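Local coordinates for protein serine-tRNA ligase (Naegleria fowleri, PDB 6BLJ) that probably charges tRNA(Ser) with serine in an ATP-dependent reaction, as a cytoplasmic class II aminoacyl-tRNA synthetase, and binds AMP, at residues I25-Q30 and T38-V43. Sequence-based numbering, arbitrary orientation. Where two conformers were deposited one is given.
Sequences IIRESQ and TLVDKV
Arg27 and Val40 bring the two backbones together, their CA atoms 6.3 Å apart, where helix 23-32 runs roughly antiparallel to the first turns of helix 38-76. The axes of segments 25-30 and 38-43 come within 9.1 Å at 149°, a helical hairpin in the N-terminal domain of seryl-tRNA synthetase. Helix 38-76 goes on to form, with helix 114-147, the long antiparallel coiled-coil arm that in this family reaches for the tRNA, so the contact sits at the arm's base.

Val40 gives the largest share of the buried surface. Its two methyls split the work: Val40 CG2 lies 3.6 Å from Ile26 CG2, while Val40 CG1 packs on the aliphatic start of Arg27, 3.8 Å from Arg27 CG, and also lies over one face of the guanidinium. Ile26 also touches Leu14 and Phe15. Further along, the Gln30 chain bends at chi2 (-66°) and brings Gln30 NE2 to 4.0 Å from Leu39 CD1; that amide nitrogen is hydrogen-bonded to the backbone O of Asp36 in the connecting loop, tying helix 23-32 to the turn. Leu39 also touches Val146 of helix 114-147.

At the solvent side a salt bridge closes the pair. Arg27 runs extended from CG to NE past Val40, its NH1 pairing with Glu24 one turn back. The guanidinium and carboxylate planes are 60° apart, yet Asp41 OD1 lies in the guanidinium plane: Arg27 NH2 meets Asp41 OD1 nearly straight at 2.8 Å, whereas Arg27 NE adds only a weak, bent bond to that same oxygen at 3.4 Å.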
loop_
_atom_site.group_PDB
_atom_site.type_symbol
_atom_site.label_atom_id
_atom_site.label_comp_id
_atom_site.label_asym_id
_atom_site.label_seq_id
_atom_site.Cartn_x
_atom_site.Cartn_y
_atom_site.Cartn_z
ATOM N N ILE A 25 -27.854 10.270 -22.319
ATOM C CA ILE A 25 -27.938 8.983 -21.638
ATOM C C ILE A 25 -26.735 8.792 -20.724
ATOM O O ILE A 25 -26.859 8.289 -19.599
ATOM C CB ILE A 25 -28.048 7.852 -22.679
ATOM C CG1 ILE A 25 -29.448 7.835 -23.276
ATOM C CG2 ILE A 25 -27.732 6.483 -22.065
ATOM C CD1 ILE A 25 -29.567 6.911 -24.436
ATOM N N ILE A 26 -25.552 9.200 -21.190
ATOM C CA ILE A 26 -24.340 9.067 -20.391
ATOM C C ILE A 26 -24.342 10.063 -19.237
ATOM O O ILE A 26 -23.891 9.747 -18.127
ATOM C CB ILE A 26 -23.094 9.238 -21.278
ATOM C CG1 ILE A 26 -23.265 8.467 -22.593
ATOM C CG2 ILE A 26 -21.852 8.747 -20.532
ATOM C CD1 ILE A 26 -22.117 8.655 -23.596
ATOM N N ARG A 27 -24.831 11.286 -19.475
ATOM C CA ARG A 27 -24.935 12.241 -18.375
ATOM C C ARG A 27 -25.889 11.725 -17.308
ATOM O O ARG A 27 -25.589 11.789 -16.110
ATOM C CB ARG A 27 -25.395 13.607 -18.886
ATOM C CG ARG A 27 -24.344 14.313 -19.720
ATOM C CD ARG A 27 -24.720 15.760 -20.005
ATOM N NE ARG A 27 -23.989 16.263 -21.162
ATOM C CZ ARG A 27 -24.469 16.262 -22.401
ATOM N NH1 ARG A 27 -25.691 15.803 -22.645
ATOM N NH2 ARG A 27 -23.730 16.728 -23.391
ATOM N N GLU A 28 -27.031 11.188 -17.738
ATOM C CA GLU A 28 -27.994 10.648 -16.789
ATOM C C GLU A 28 -27.403 9.480 -16.004
ATOM O O GLU A 28 -27.638 9.359 -14.796
ATOM C CB GLU A 28 -29.271 10.227 -17.521
ATOM C CG GLU A 28 -30.466 9.983 -16.604
ATOM C CD GLU A 28 -30.877 11.226 -15.818
ATOM O OE1 GLU A 28 -31.358 11.071 -14.677
ATOM O OE2 GLU A 28 -30.723 12.352 -16.339
ATOM N N SER A 29 -26.619 8.619 -16.663
ATOM C CA SER A 29 -25.981 7.512 -15.950
ATOM C C SER A 29 -24.987 8.039 -14.922
ATOM O O SER A 29 -24.911 7.524 -13.798
ATOM C CB SER A 29 -25.294 6.560 -16.940
ATOM O OG SER A 29 -24.717 5.425 -16.293
ATOM N N GLN A 30 -24.243 9.092 -15.279
ATOM C CA GLN A 30 -23.303 9.690 -14.335
ATOM C C GLN A 30 -24.028 10.304 -13.140
ATOM O O GLN A 30 -23.557 10.199 -11.998
ATOM C CB GLN A 30 -22.446 10.737 -15.054
ATOM C CG GLN A 30 -21.453 10.132 -16.024
ATOM C CD GLN A 30 -20.380 9.317 -15.322
ATOM O OE1 GLN A 30 -20.473 8.091 -15.235
ATOM N NE2 GLN A 30 -19.349 9.998 -14.821
ATOM N N THR A 38 -19.371 16.043 -15.793
ATOM C CA THR A 38 -18.630 16.820 -16.786
ATOM C C THR A 38 -17.745 15.957 -17.669
ATOM O O THR A 38 -17.281 16.442 -18.707
ATOM C CB THR A 38 -17.738 17.873 -16.124
ATOM O OG1 THR A 38 -16.628 17.220 -15.491
ATOM C CG2 THR A 38 -18.507 18.678 -15.094
ATOM N N LEU A 39 -17.462 14.713 -17.273
ATOM C CA LEU A 39 -16.646 13.854 -18.125
ATOM C C LEU A 39 -17.281 13.662 -19.499
ATOM O O LEU A 39 -16.570 13.454 -20.487
ATOM C CB LEU A 39 -16.415 12.493 -17.463
ATOM C CG LEU A 39 -15.652 12.486 -16.138
ATOM C CD1 LEU A 39 -15.608 11.078 -15.577
ATOM C CD2 LEU A 39 -14.248 13.043 -16.313
ATOM N N VAL A 40 -18.607 13.714 -19.577
ATOM C CA VAL A 40 -19.279 13.498 -20.854
ATOM C C VAL A 40 -18.936 14.623 -21.828
ATOM O O VAL A 40 -18.507 14.376 -22.962
ATOM C CB VAL A 40 -20.799 13.365 -20.633
ATOM C CG1 VAL A 40 -21.544 13.187 -21.964
ATOM C CG2 VAL A 40 -21.098 12.188 -19.689
ATOM N N ASP A 41 -19.067 15.876 -21.381
ATOM C CA ASP A 41 -18.722 16.997 -22.244
ATOM C C ASP A 41 -17.233 17.034 -22.550
ATOM O O ASP A 41 -16.844 17.426 -23.655
ATOM C CB ASP A 41 -19.149 18.315 -21.604
ATOM C CG ASP A 41 -20.642 18.522 -21.641
ATOM O OD1 ASP A 41 -21.320 17.852 -22.450
ATOM O OD2 ASP A 41 -21.139 19.371 -20.871
ATOM N N LYS A 42 -16.389 16.626 -21.596
ATOM C CA LYS A 42 -14.952 16.574 -21.857
ATOM C C LYS A 42 -14.627 15.576 -22.960
ATOM O O LYS A 42 -13.780 15.852 -23.821
ATOM C CB LYS A 42 -14.180 16.226 -20.580
ATOM N N VAL A 43 -15.284 14.410 -22.951
ATOM C CA VAL A 43 -15.066 13.434 -24.018
ATOM C C VAL A 43 -15.528 14.002 -25.357
ATOM O O VAL A 43 -14.841 13.863 -26.379
ATOM C CB VAL A 43 -15.768 12.101 -23.697
ATOM C CG1 VAL A 43 -15.739 11.188 -24.922
ATOM C CG2 VAL A 43 -15.087 11.393 -22.516
#